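Local coordinates for cobalamin biosynthesis protein CobN (Mycobacterium tuberculosis, PDB 7C6O) that forms the large catalytic subunit of an ATP-dependent cobaltochelatase, which inserts cobalt into the corrin ring during cobalamin biosynthesis, at residues Gly1006-Ile1011 against Asp1073-His1078; Val518-Asp523 against Ala1023-Ala1028; Gln712-Val717 against Lys759-Val764; Pro799-Thr804 against Asn834-Gly839. One frame throughout, in Å; residues are numbered along the deposited sequence.

Overall arrangement
The four contacts fall into two pairs, an example of how a large chain is knitted locally as well as across long stretches of sequence. Interactions 1 and 2 touch, with centres about 12 Å apart: helix 1007-1013 packs on helix 1019-1030, Leu1010 meets both Tyr521 and Val1025, and the segments of the two contacts alternate along the chain. Interactions 3 and 4 touch through Leu801, which packs on Leu716 and Val717, their centres lying about 18 Å apart. Between the pairs the gap is wide, the nearest atoms of interactions 1 and 4 being about 16 Å apart. A glycerol, probably from crystallisation, sits in interaction 2, and another about 3 Å from the side chain of Arg800.

Interaction 1 of 4, residues Gly1006-Ile1011 against Asp1073-His1078; sequences GLLQLI and DYFQYH
Gln1076 OE1 is the polar atom on which this contact turns. It accepts a nearly straight hydrogen bond from Leu1008 N (2.9 Å, 168° at the hydrogen), and Leu1007 N lies 3.1 Å from the same OE1. The Leu1008 donor stands well above the amide carbonyl plane, not on a lone pair. Water 1 adds a further grip: it donates to Gln1076 OE1 at 2.7 Å and to Gln1009 OE1, and accepts from Gly1006 N. The glutamine, from helix 1072-1089, thus engages the start of helix 1007-1013 through the Leu1008 N-H in the first turn, with Gly1006, at the N-cap position, joined through water 1. The two helix segments cross at 107°. With CG anti to its own carbonyl carbon (chi1 -75°) and the chain extended beyond, Gln1076 brings its amide against Leu1008, whose CB lies 3.3 Å from Gln1076 NE2. Below this polar layer the Phe1075 ring lies against Leu1008 and Ile1011. Phe1075 CZ meets Leu1008 CD1 at 4.2 Å, Phe1075 CE1 approaches Ile1011 CG1 obliquely, and Leu1007 O lies at the ring edge. Tyr1149 and Tyr1153 of helix 1136-1157 also pack against Phe1075.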
loop_
_atom_site.group_PDB
_atom_site.type_symbol
_atom_site.label_atom_id
_atom_site.label_comp_id
_atom_site.label_asym_id
_atom_site.label_seq_id
_atom_site.Cartn_x
_atom_site.Cartn_y
_atom_site.Cartn_z
ATOM N N GLY A 1006 1.002 -13.577 12.082
ATOM C CA GLY A 1006 1.695 -14.302 13.124
ATOM C C GLY A 1006 2.210 -15.674 12.745
ATOM O O GLY A 1006 3.110 -16.187 13.419
ATOM N N LEU A 1007 1.680 -16.285 11.684
ATOM C CA LEU A 1007 2.013 -17.679 11.408
ATOM C C LEU A 1007 3.380 -17.845 10.755
ATOM O O LEU A 1007 3.996 -18.907 10.895
ATOM C CB LEU A 1007 0.923 -18.315 10.546
ATOM C CG LEU A 1007 -0.375 -18.566 11.318
ATOM C CD1 LEU A 1007 -1.409 -19.221 10.433
ATOM C CD2 LEU A 1007 -0.113 -19.421 12.550
ATOM N N LEU A 1008 3.874 -16.830 10.040
ATOM C CA LEU A 1008 5.252 -16.897 9.565
ATOM C C LEU A 1008 6.222 -16.951 10.736
ATOM O O LEU A 1008 7.164 -17.755 10.739
ATOM C CB LEU A 1008 5.572 -15.707 8.662
ATOM C CG LEU A 1008 7.010 -15.633 8.143
ATOM C CD1 LEU A 1008 7.358 -16.876 7.337
ATOM C CD2 LEU A 1008 7.221 -14.378 7.310
ATOM N N GLN A 1009 6.000 -16.106 11.747
ATOM C CA GLN A 1009 6.832 -16.152 12.946
ATOM C C GLN A 1009 6.738 -17.510 13.627
ATOM O O GLN A 1009 7.748 -18.053 14.090
ATOM C CB GLN A 1009 6.425 -15.038 13.915
ATOM C CG GLN A 1009 6.834 -13.635 13.480
ATOM C CD GLN A 1009 5.914 -13.040 12.424
ATOM O OE1 GLN A 1009 4.904 -13.636 12.052
ATOM N NE2 GLN A 1009 6.265 -11.852 11.941
ATOM N N LEU A 1010 5.533 -18.079 13.691
ATOM C CA LEU A 1010 5.357 -19.372 14.346
ATOM C C LEU A 1010 6.108 -20.472 13.604
ATOM O O LEU A 1010 6.843 -21.259 14.212
ATOM C CB LEU A 1010 3.868 -19.710 14.448
ATOM C CG LEU A 1010 3.539 -20.979 15.234
ATOM C CD1 LEU A 1010 3.935 -20.819 16.703
ATOM C CD2 LEU A 1010 2.066 -21.331 15.103
ATOM N N ILE A 1011 5.939 -20.537 12.279
ATOM C CA ILE A 1011 6.581 -21.587 11.491
ATOM C C ILE A 1011 8.099 -21.468 11.572
ATOM O O ILE A 1011 8.814 -22.475 11.656
ATOM C CB ILE A 1011 6.075 -21.544 10.035
ATOM C CG1 ILE A 1011 4.877 -22.482 9.849
ATOM C CG2 ILE A 1011 7.180 -21.917 9.055
ATOM C CD1 ILE A 1011 3.691 -22.174 10.733
ATOM N N ASP A 1073 2.689 -14.607 2.671
ATOM C CA ASP A 1073 1.401 -14.051 3.076
ATOM C C ASP A 1073 0.238 -14.962 2.705
ATOM O O ASP A 1073 -0.783 -14.969 3.401
ATOM C CB ASP A 1073 1.220 -12.665 2.462
ATOM C CG ASP A 1073 2.123 -11.631 3.100
ATOM O OD1 ASP A 1073 2.194 -11.593 4.348
ATOM O OD2 ASP A 1073 2.770 -10.867 2.356
ATOM N N TYR A 1074 0.369 -15.743 1.631
ATOM C CA TYR A 1074 -0.743 -16.593 1.222
ATOM C C TYR A 1074 -0.996 -17.693 2.246
ATOM O O TYR A 1074 -2.127 -17.862 2.716
ATOM C CB TYR A 1074 -0.492 -17.168 -0.175
ATOM C CG TYR A 1074 -0.570 -16.102 -1.243
ATOM C CD1 TYR A 1074 -1.795 -15.701 -1.762
ATOM C CD2 TYR A 1074 0.576 -15.470 -1.706
ATOM C CE1 TYR A 1074 -1.874 -14.710 -2.723
ATOM C CE2 TYR A 1074 0.507 -14.480 -2.670
ATOM C CZ TYR A 1074 -0.719 -14.104 -3.173
ATOM O OH TYR A 1074 -0.789 -13.119 -4.131
ATOM N N PHE A 1075 0.042 -18.439 2.636
ATOM C CA PHE A 1075 -0.205 -19.500 3.608
ATOM C C PHE A 1075 -0.577 -18.926 4.970
ATOM O O PHE A 1075 -1.349 -19.547 5.707
ATOM C CB PHE A 1075 0.994 -20.462 3.692
ATOM C CG PHE A 1075 2.067 -20.067 4.686
ATOM C CD1 PHE A 1075 1.937 -20.368 6.039
ATOM C CD2 PHE A 1075 3.232 -19.454 4.255
ATOM C CE1 PHE A 1075 2.929 -20.019 6.946
ATOM C CE2 PHE A 1075 4.232 -19.108 5.154
ATOM C CZ PHE A 1075 4.078 -19.390 6.504
ATOM N N GLN A 1076 -0.075 -17.736 5.308
ATOM C CA GLN A 1076 -0.420 -17.131 6.592
ATOM C C GLN A 1076 -1.907 -16.813 6.673
ATOM O O GLN A 1076 -2.582 -17.182 7.641
ATOM C CB GLN A 1076 0.396 -15.861 6.816
ATOM C CG GLN A 1076 1.840 -16.090 7.189
ATOM C CD GLN A 1076 2.437 -14.874 7.863
ATOM O OE1 GLN A 1076 2.235 -14.654 9.056
ATOM N NE2 GLN A 1076 3.168 -14.070 7.099
ATOM N N TYR A 1077 -2.433 -16.118 5.664
ATOM C CA TYR A 1077 -3.832 -15.699 5.682
ATOM C C TYR A 1077 -4.757 -16.818 5.220
ATOM O O TYR A 1077 -5.699 -17.195 5.927
ATOM C CB TYR A 1077 -4.015 -14.456 4.807
ATOM C CG TYR A 1077 -3.530 -13.184 5.455
ATOM C CD1 TYR A 1077 -2.189 -12.821 5.401
ATOM C CD2 TYR A 1077 -4.412 -12.344 6.124
ATOM C CE1 TYR A 1077 -1.740 -11.657 5.995
ATOM C CE2 TYR A 1077 -3.971 -11.179 6.720
ATOM C CZ TYR A 1077 -2.637 -10.841 6.651
ATOM O OH TYR A 1077 -2.196 -9.683 7.240
ATOM N N HIS A 1078 -4.506 -17.351 4.024
ATOM C CA HIS A 1078 -5.378 -18.379 3.463
ATOM C C HIS A 1078 -5.248 -19.683 4.238
ATOM O O HIS A 1078 -6.240 -20.233 4.730
ATOM C CB HIS A 1078 -5.040 -18.587 1.986
ATOM C CG HIS A 1078 -6.055 -19.384 1.231
ATOM N ND1 HIS A 1078 -5.728 -20.144 0.128
ATOM C CD2 HIS A 1078 -7.393 -19.516 1.398
ATOM C CE1 HIS A 1078 -6.818 -20.720 -0.344
ATOM N NE2 HIS A 1078 -7.843 -20.353 0.406
HETATM O O HOH W 1 2.828 -12.302 10.344
#

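Interaction 2 of 4, residues Val518-Asp523 against Ala1023-Ala1028; sequences VAIYHD and AQVYTA. With GOL (glycerol), chain E.
Tyr521 fits its ring between the Val1025 side chain and a bound glycerol. Its CG lies anti to the carbonyl carbon (chi1 -78°), which brings the ring up against Gln1024 and Val1025. At the root of the side chain, Tyr521 CB touches glycerol C2. Beyond it, CG has Val1025 CG2 and glycerol O2 at similar distances on opposite faces. CD1 continues along the glycerol, near its O1, whereas Tyr521 CD2 turns to Gln1024, coming within 3.6 Å of Gln1024 CD. CE2 follows with Val1025 CG2 and Gln1024 OE1, and CZ also lies near Val1025 CG2. Val1025 CG2 makes a CH-pi contact, 3.7 Å from the Tyr521 ring centroid and only 14° off the normal. The Gln1024 amide meets the ring at its edge, the two planes 72° apart. At the tip, Tyr521 OH is hydrogen-bonded to Ser1015 O.

Gln1024 NE2 does double duty: it donates to glycerol O3 at 3.1 Å and to water 2, which in turn donates to Tyr521 O at 2.6 Å. Glycerol O3 also donates to His522 NE2, at 3.0 Å, so the probable crystallisation additive bridges the two segments. Deeper in, Ile520 CG2 packs on Val1025 CG1 at 4.0 Å. Helix 517-522 thus rests on helix 1019-1030, with Leu1010 of helix 1007-1013 touching both Tyr521 and Val1025.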
loop_
_atom_site.group_PDB
_atom_site.type_symbol
_atom_site.label_atom_id
_atom_site.label_comp_id
_atom_site.label_asym_id
_atom_site.label_seq_id
_atom_site.Cartn_x
_atom_site.Cartn_y
_atom_site.Cartn_z
ATOM N N VAL A 518 7.215 -16.880 23.143
ATOM C CA VAL A 518 5.977 -16.603 23.866
ATOM C C VAL A 518 5.282 -15.381 23.280
ATOM O O VAL A 518 4.046 -15.302 23.270
ATOM C CB VAL A 518 6.267 -16.429 25.371
ATOM C CG1 VAL A 518 4.986 -16.132 26.140
ATOM C CG2 VAL A 518 6.945 -17.671 25.924
ATOM N N ALA A 519 6.055 -14.422 22.762
ATOM C CA ALA A 519 5.459 -13.243 22.142
ATOM C C ALA A 519 4.687 -13.598 20.877
ATOM O O ALA A 519 3.767 -12.868 20.490
ATOM C CB ALA A 519 6.542 -12.210 21.832
ATOM N N ILE A 520 5.039 -14.704 20.218
ATOM C CA ILE A 520 4.305 -15.108 19.023
ATOM C C ILE A 520 2.880 -15.505 19.382
ATOM O O ILE A 520 1.935 -15.235 18.629
ATOM C CB ILE A 520 5.043 -16.251 18.301
ATOM C CG1 ILE A 520 6.463 -15.820 17.924
ATOM C CG2 ILE A 520 4.265 -16.690 17.068
ATOM C CD1 ILE A 520 7.295 -16.935 17.322
ATOM N N TYR A 521 2.697 -16.146 20.539
ATOM C CA TYR A 521 1.371 -16.589 20.949
ATOM C C TYR A 521 0.543 -15.488 21.598
ATOM O O TYR A 521 -0.676 -15.648 21.720
ATOM C CB TYR A 521 1.476 -17.768 21.923
ATOM C CG TYR A 521 1.773 -19.101 21.269
ATOM C CD1 TYR A 521 3.073 -19.464 20.941
ATOM C CD2 TYR A 521 0.751 -20.001 20.990
ATOM C CE1 TYR A 521 3.347 -20.686 20.344
ATOM C CE2 TYR A 521 1.015 -21.225 20.394
ATOM C CZ TYR A 521 2.313 -21.563 20.076
ATOM O OH TYR A 521 2.579 -22.779 19.484
ATOM N N HIS A 522 1.159 -14.380 22.016
ATOM C CA HIS A 522 0.442 -13.427 22.862
ATOM C C HIS A 522 0.654 -11.958 22.531
ATOM O O HIS A 522 -0.149 -11.137 22.987
ATOM C CB HIS A 522 0.815 -13.643 24.333
ATOM C CG HIS A 522 0.449 -14.998 24.853
ATOM N ND1 HIS A 522 -0.817 -15.304 25.300
ATOM C CD2 HIS A 522 1.183 -16.126 24.992
ATOM C CE1 HIS A 522 -0.849 -16.565 25.693
ATOM N NE2 HIS A 522 0.351 -17.086 25.518
ATOM N N ASP A 523 1.688 -11.572 21.787
ATOM C CA ASP A 523 2.070 -10.164 21.666
ATOM C C ASP A 523 2.355 -9.795 20.218
ATOM O O ASP A 523 3.512 -9.592 19.832
ATOM C CB ASP A 523 3.286 -9.865 22.544
ATOM C CG ASP A 523 3.082 -10.296 23.978
ATOM O OD1 ASP A 523 2.234 -9.690 24.668
ATOM O OD2 ASP A 523 3.758 -11.252 24.408
ATOM N N ALA A 1023 -4.187 -22.211 15.439
ATOM C CA ALA A 1023 -5.352 -21.355 15.633
ATOM C C ALA A 1023 -5.109 -20.318 16.721
ATOM O O ALA A 1023 -5.572 -19.176 16.610
ATOM C CB ALA A 1023 -6.577 -22.205 15.970
ATOM N N GLN A 1024 -4.392 -20.694 17.786
ATOM C CA GLN A 1024 -4.144 -19.752 18.873
ATOM C C GLN A 1024 -3.312 -18.566 18.399
ATOM O O GLN A 1024 -3.598 -17.416 18.752
ATOM C CB GLN A 1024 -3.455 -20.453 20.045
ATOM C CG GLN A 1024 -3.152 -19.519 21.209
ATOM C CD GLN A 1024 -2.527 -20.221 22.400
ATOM O OE1 GLN A 1024 -2.311 -21.434 22.384
ATOM N NE2 GLN A 1024 -2.232 -19.455 23.447
ATOM N N VAL A 1025 -2.277 -18.823 17.599
ATOM C CA VAL A 1025 -1.468 -17.725 17.075
ATOM C C VAL A 1025 -2.283 -16.888 16.097
ATOM O O VAL A 1025 -2.312 -15.655 16.185
ATOM C CB VAL A 1025 -0.179 -18.264 16.431
ATOM C CG1 VAL A 1025 0.534 -17.157 15.661
ATOM C CG2 VAL A 1025 0.740 -18.846 17.501
ATOM N N TYR A 1026 -2.962 -17.547 15.151
ATOM C CA TYR A 1026 -3.813 -16.829 14.204
ATOM C C TYR A 1026 -4.825 -15.950 14.927
ATOM O O TYR A 1026 -5.037 -14.791 14.551
ATOM C CB TYR A 1026 -4.520 -17.827 13.287
ATOM C CG TYR A 1026 -5.427 -17.210 12.244
ATOM C CD1 TYR A 1026 -6.756 -16.915 12.534
ATOM C CD2 TYR A 1026 -4.961 -16.945 10.963
ATOM C CE1 TYR A 1026 -7.591 -16.358 11.581
ATOM C CE2 TYR A 1026 -5.790 -16.392 10.002
ATOM C CZ TYR A 1026 -7.103 -16.100 10.317
ATOM O OH TYR A 1026 -7.929 -15.549 9.367
ATOM N N THR A 1027 -5.443 -16.479 15.986
ATOM C CA THR A 1027 -6.453 -15.724 16.719
ATOM C C THR A 1027 -5.830 -14.624 17.571
ATOM O O THR A 1027 -6.446 -13.571 17.767
ATOM C CB THR A 1027 -7.277 -16.678 17.585
ATOM O OG1 THR A 1027 -7.791 -17.735 16.762
ATOM C CG2 THR A 1027 -8.440 -15.952 18.239
ATOM N N ALA A 1028 -4.612 -14.840 18.073
ATOM C CA ALA A 1028 -3.949 -13.804 18.860
ATOM C C ALA A 1028 -3.579 -12.599 18.007
ATOM O O ALA A 1028 -3.511 -11.476 18.519
ATOM C CB ALA A 1028 -2.701 -14.371 19.534
HETATM C C1 GOL E . 3.261 -19.934 25.559
HETATM O O1 GOL E . 4.120 -20.346 24.540
HETATM C C2 GOL E . 1.817 -20.189 25.063
HETATM O O2 GOL E . 1.708 -21.400 24.388
HETATM C C3 GOL E . 0.949 -20.158 26.342
HETATM O O3 GOL E . -0.367 -19.948 25.931
HETATM O O HOH W 2 -2.863 -16.644 22.820
#

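Interaction 3 of 4, residues Gln712-Val717 against Lys759-Val764; sequences QELDLV and KARELV
The guanidinium of Arg761 has Leu714 CD2 over one face, 3.7 Å above its plane and displaced toward the rim, while the carboxylate of Asp715 meets it at the edge. The salt bridge runs chiefly through a single oxygen. Arg761 NH1 donates to Asp715 OD1 at 2.6 Å with a nearly straight N-H (170°), and Arg761 NH2 adds a weak bond to the same OD1 at 3.3 Å. OD1 lies close to the guanidinium plane, and NH1 comes to it from the syn side but clearly out of the carboxylate plane; the two planes stand 37° apart. This one-oxygen grip differs from the flat, two-pronged pairing in which each oxygen takes its own N-H.

Arg761 reaches across because CG lies anti to its backbone N and the chain stays extended to NE. Beneath the ion pair the contact is apolar. The other methyl of Leu714, CD1, presses on Val764 CG1 at 3.5 Å, and that Val764 CG1 also meets Val717 CG1 at 3.9 Å. Leu714 therefore serves both layers, one branch against the guanidinium face and one in the core, where Trp772 packs on Val717 and Val764. With the segments crossing at 126°, this is ordinary helix-helix packing within the helical region of the chain: helices 710-722 and 750-769 share a small apolar core bordered by an interhelical salt bridge.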
loop_
_atom_site.group_PDB
_atom_site.type_symbol
_atom_site.label_atom_id
_atom_site.label_comp_id
_atom_site.label_asym_id
_atom_site.label_seq_id
_atom_site.Cartn_x
_atom_site.Cartn_y
_atom_site.Cartn_z
ATOM N N GLN A 712 14.879 -11.525 -23.726
ATOM C CA GLN A 712 14.143 -11.182 -22.512
ATOM C C GLN A 712 13.189 -10.020 -22.759
ATOM O O GLN A 712 12.093 -9.977 -22.189
ATOM C CB GLN A 712 15.111 -10.851 -21.376
ATOM C CG GLN A 712 16.024 -12.004 -20.980
ATOM C CD GLN A 712 17.215 -12.163 -21.913
ATOM O OE1 GLN A 712 17.745 -11.179 -22.434
ATOM N NE2 GLN A 712 17.636 -13.404 -22.131
ATOM N N GLU A 713 13.591 -9.068 -23.604
ATOM C CA GLU A 713 12.678 -8.001 -24.002
ATOM C C GLU A 713 11.518 -8.551 -24.822
ATOM O O GLU A 713 10.371 -8.124 -24.648
ATOM C CB GLU A 713 13.431 -6.931 -24.795
ATOM C CG GLU A 713 12.563 -5.780 -25.273
ATOM C CD GLU A 713 13.334 -4.781 -26.117
ATOM O OE1 GLU A 713 13.983 -5.203 -27.099
ATOM O OE2 GLU A 713 13.299 -3.577 -25.792
ATOM N N LEU A 714 11.798 -9.499 -25.721
ATOM C CA LEU A 714 10.742 -10.091 -26.535
ATOM C C LEU A 714 9.720 -10.822 -25.669
ATOM O O LEU A 714 8.509 -10.626 -25.821
ATOM C CB LEU A 714 11.356 -11.034 -27.572
ATOM C CG LEU A 714 10.444 -12.014 -28.314
ATOM C CD1 LEU A 714 9.348 -11.287 -29.065
ATOM C CD2 LEU A 714 11.261 -12.873 -29.270
ATOM N N ASP A 715 10.194 -11.664 -24.747
ATOM C CA ASP A 715 9.283 -12.411 -23.882
ATOM C C ASP A 715 8.465 -11.483 -22.994
ATOM O O ASP A 715 7.263 -11.699 -22.798
ATOM C CB ASP A 715 10.066 -13.408 -23.028
ATOM C CG ASP A 715 10.427 -14.672 -23.785
ATOM O OD1 ASP A 715 9.539 -15.245 -24.451
ATOM O OD2 ASP A 715 11.601 -15.092 -23.712
ATOM N N LEU A 716 9.099 -10.449 -22.437
ATOM C CA LEU A 716 8.374 -9.538 -21.556
ATOM C C LEU A 716 7.322 -8.748 -22.323
ATOM O O LEU A 716 6.185 -8.602 -21.857
ATOM C CB LEU A 716 9.355 -8.604 -20.852
ATOM C CG LEU A 716 8.768 -7.641 -19.819
ATOM C CD1 LEU A 716 7.942 -8.394 -18.791
ATOM C CD2 LEU A 716 9.882 -6.860 -19.144
ATOM N N VAL A 717 7.675 -8.236 -23.507
ATOM C CA VAL A 717 6.698 -7.514 -24.318
ATOM C C VAL A 717 5.541 -8.430 -24.699
ATOM O O VAL A 717 4.370 -8.033 -24.633
ATOM C CB VAL A 717 7.375 -6.907 -25.561
ATOM C CG1 VAL A 717 6.325 -6.402 -26.540
ATOM C CG2 VAL A 717 8.303 -5.773 -25.152
ATOM N N LYS A 759 2.409 -17.421 -33.663
ATOM C CA LYS A 759 2.181 -16.293 -34.562
ATOM C C LYS A 759 2.463 -14.970 -33.863
ATOM O O LYS A 759 3.094 -14.076 -34.439
ATOM C CB LYS A 759 0.747 -16.319 -35.091
ATOM C CG LYS A 759 0.436 -17.485 -36.012
ATOM C CD LYS A 759 -1.027 -17.478 -36.429
ATOM C CE LYS A 759 -1.317 -18.575 -37.441
ATOM N NZ LYS A 759 -0.945 -19.918 -36.920
ATOM N N ALA A 760 1.999 -14.827 -32.618
ATOM C CA ALA A 760 2.254 -13.604 -31.866
ATOM C C ALA A 760 3.745 -13.399 -31.637
ATOM O O ALA A 760 4.259 -12.286 -31.798
ATOM C CB ALA A 760 1.506 -13.642 -30.533
ATOM N N ARG A 761 4.458 -14.461 -31.257
ATOM C CA ARG A 761 5.899 -14.348 -31.060
ATOM C C ARG A 761 6.600 -13.958 -32.354
ATOM O O ARG A 761 7.560 -13.178 -32.339
ATOM C CB ARG A 761 6.462 -15.663 -30.524
ATOM C CG ARG A 761 7.930 -15.583 -30.141
ATOM C CD ARG A 761 8.416 -16.872 -29.504
ATOM N NE ARG A 761 9.739 -16.698 -28.916
ATOM C CZ ARG A 761 9.948 -16.250 -27.682
ATOM N NH1 ARG A 761 8.919 -15.938 -26.908
ATOM N NH2 ARG A 761 11.185 -16.115 -27.224
ATOM N N GLU A 762 6.127 -14.485 -33.485
ATOM C CA GLU A 762 6.736 -14.153 -34.769
ATOM C C GLU A 762 6.576 -12.671 -35.088
ATOM O O GLU A 762 7.527 -12.019 -35.539
ATOM C CB GLU A 762 6.118 -15.015 -35.871
ATOM C CG GLU A 762 6.910 -15.054 -37.163
ATOM C CD GLU A 762 6.288 -15.980 -38.190
ATOM O OE1 GLU A 762 5.045 -15.981 -38.317
ATOM O OE2 GLU A 762 7.041 -16.714 -38.862
ATOM N N LEU A 763 5.385 -12.119 -34.848
ATOM C CA LEU A 763 5.134 -10.710 -35.137
ATOM C C LEU A 763 5.979 -9.797 -34.255
ATOM O O LEU A 763 6.595 -8.843 -34.744
ATOM C CB LEU A 763 3.648 -10.396 -34.962
ATOM C CG LEU A 763 2.687 -10.873 -36.052
ATOM C CD1 LEU A 763 1.248 -10.642 -35.623
ATOM C CD2 LEU A 763 2.978 -10.163 -37.365
ATOM N N VAL A 764 6.010 -10.064 -32.946
ATOM C CA VAL A 764 6.752 -9.196 -32.036
ATOM C C VAL A 764 8.249 -9.298 -32.302
ATOM O O VAL A 764 8.975 -8.299 -32.228
ATOM C CB VAL A 764 6.407 -9.533 -30.573
ATOM C CG1 VAL A 764 7.132 -8.592 -29.619
ATOM C CG2 VAL A 764 4.910 -9.445 -30.355
#

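Interaction 4 of 4, residues Pro799-Thr804 against Asn834-Gly839; sequences PRLAGT and NVLPTG
Residues 799-804 pass from helix into a 3-10 turn beside a loop with a cis peptide bond before Pro837; the CA atoms of Arg800 and Pro837 lie 4.4 Å apart. Arg800 carries the polar part of the contact. Arg800 NH1 donates to Leu836 O at 2.8 Å, the oxygen lying in the guanidinium plane and the donor in the carbonyl plane. CG stands anti to the carbonyl carbon (chi1 -67°), and the extended chain then follows Leu836, with Arg800 CB 3.6 Å from Leu836 CB. Water 3 accepts from the same NH1 and donates to Asn834 O, while Glu796 forms a salt bridge with Arg800 NE.

Further along, Pro837 CB approaches Arg800 O at 3.2 Å and Gly803 CA at 3.8 Å, leaving little room for a side chain at Gly803. Water 4 links the two backbones, donating to Arg800 O and accepting from Thr838 N at 3.0 Å; Thr804 OG1 is hydrogen-bonded to it as well. Thr838 OG1 is hydrogen-bonded to Glu807 OE2. On the inner side Leu801 CD2 lies alongside Leu836 CD1 at 3.9 Å. The arrangement is that of a helical segment packed on a loop containing a cis-proline, joined by arginine-to-carbonyl and water-mediated bonds.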
loop_
_atom_site.group_PDB
_atom_site.type_symbol
_atom_site.label_atom_id
_atom_site.label_comp_id
_atom_site.label_asym_id
_atom_site.label_seq_id
_atom_site.Cartn_x
_atom_site.Cartn_y
_atom_site.Cartn_z
ATOM N N PRO A 799 8.898 2.506 -25.294
ATOM C CA PRO A 799 9.481 3.712 -24.678
ATOM C C PRO A 799 9.335 3.745 -23.167
ATOM O O PRO A 799 10.233 4.239 -22.473
ATOM C CB PRO A 799 8.708 4.854 -25.351
ATOM C CG PRO A 799 8.255 4.283 -26.644
ATOM C CD PRO A 799 7.917 2.861 -26.337
ATOM N N ARG A 800 8.223 3.234 -22.635
ATOM C CA ARG A 800 8.041 3.227 -21.187
ATOM C C ARG A 800 8.936 2.188 -20.524
ATOM O O ARG A 800 9.513 2.447 -19.462
ATOM C CB ARG A 800 6.573 2.982 -20.849
ATOM C CG ARG A 800 5.667 4.129 -21.263
ATOM C CD ARG A 800 4.200 3.754 -21.143
ATOM N NE ARG A 800 3.332 4.856 -21.543
ATOM C CZ ARG A 800 2.903 5.804 -20.717
ATOM N NH1 ARG A 800 3.257 5.784 -19.438
ATOM N NH2 ARG A 800 2.117 6.773 -21.168
ATOM N N LEU A 801 9.065 1.007 -21.135
ATOM C CA LEU A 801 10.015 0.017 -20.634
ATOM C C LEU A 801 11.425 0.590 -20.577
ATOM O O LEU A 801 12.190 0.292 -19.652
ATOM C CB LEU A 801 9.990 -1.241 -21.503
ATOM C CG LEU A 801 9.019 -2.349 -21.101
ATOM C CD1 LEU A 801 9.090 -3.515 -22.084
ATOM C CD2 LEU A 801 9.316 -2.815 -19.681
ATOM N N ALA A 802 11.781 1.430 -21.553
ATOM C CA ALA A 802 13.114 2.022 -21.589
ATOM C C ALA A 802 13.419 2.845 -20.344
ATOM O O ALA A 802 14.595 3.030 -20.011
ATOM C CB ALA A 802 13.270 2.891 -22.839
ATOM N N GLY A 803 12.390 3.332 -19.645
ATOM C CA GLY A 803 12.606 4.090 -18.426
ATOM C C GLY A 803 13.234 3.286 -17.305
ATOM O O GLY A 803 13.732 3.872 -16.339
ATOM N N THR A 804 13.221 1.954 -17.416
ATOM C CA THR A 804 13.844 1.108 -16.402
ATOM C C THR A 804 15.327 1.422 -16.240
ATOM O O THR A 804 15.868 1.309 -15.135
ATOM C CB THR A 804 13.636 -0.364 -16.768
ATOM O OG1 THR A 804 12.241 -0.678 -16.688
ATOM C CG2 THR A 804 14.409 -1.281 -15.830
ATOM N N ASN A 834 0.487 2.028 -18.094
ATOM C CA ASN A 834 0.938 3.308 -17.553
ATOM C C ASN A 834 1.595 3.189 -16.175
ATOM O O ASN A 834 2.005 4.219 -15.627
ATOM C CB ASN A 834 -0.219 4.318 -17.513
ATOM C CG ASN A 834 -1.214 4.056 -16.393
ATOM O OD1 ASN A 834 -1.304 2.953 -15.858
ATOM N ND2 ASN A 834 -1.986 5.080 -16.049
ATOM N N VAL A 835 1.725 1.986 -15.603
ATOM C CA VAL A 835 2.581 1.842 -14.427
ATOM C C VAL A 835 4.046 1.948 -14.824
ATOM O O VAL A 835 4.909 2.172 -13.966
ATOM C CB VAL A 835 2.317 0.521 -13.675
ATOM C CG1 VAL A 835 0.837 0.382 -13.338
ATOM C CG2 VAL A 835 2.827 -0.682 -14.473
ATOM N N LEU A 836 4.347 1.793 -16.105
ATOM C CA LEU A 836 5.637 2.063 -16.711
ATOM C C LEU A 836 5.661 3.495 -17.241
ATOM O O LEU A 836 4.632 4.012 -17.692
ATOM C CB LEU A 836 5.909 1.080 -17.847
ATOM C CG LEU A 836 5.661 -0.395 -17.513
ATOM C CD1 LEU A 836 5.900 -1.293 -18.727
ATOM C CD2 LEU A 836 6.531 -0.831 -16.341
ATOM N N PRO A 837 6.811 4.183 -17.202
ATOM C CA PRO A 837 8.128 3.702 -16.772
ATOM C C PRO A 837 8.281 3.556 -15.262
ATOM O O PRO A 837 7.539 4.166 -14.487
ATOM C CB PRO A 837 9.068 4.790 -17.286
ATOM C CG PRO A 837 8.250 6.029 -17.186
ATOM C CD PRO A 837 6.857 5.606 -17.585
ATOM N N THR A 838 9.253 2.747 -14.855
ATOM C CA THR A 838 9.615 2.648 -13.451
ATOM C C THR A 838 10.584 3.782 -13.113
ATOM O O THR A 838 10.778 4.720 -13.893
ATOM C CB THR A 838 10.194 1.270 -13.141
ATOM O OG1 THR A 838 11.279 0.993 -14.034
ATOM C CG2 THR A 838 9.122 0.197 -13.300
ATOM N N GLY A 839 11.213 3.705 -11.944
ATOM C CA GLY A 839 12.031 4.802 -11.472
ATOM C C GLY A 839 11.248 5.953 -10.889
ATOM O O GLY A 839 11.770 7.070 -10.820
HETATM O O HOH W 3 2.599 6.775 -16.543
HETATM O O HOH W 4 9.901 0.926 -17.174
#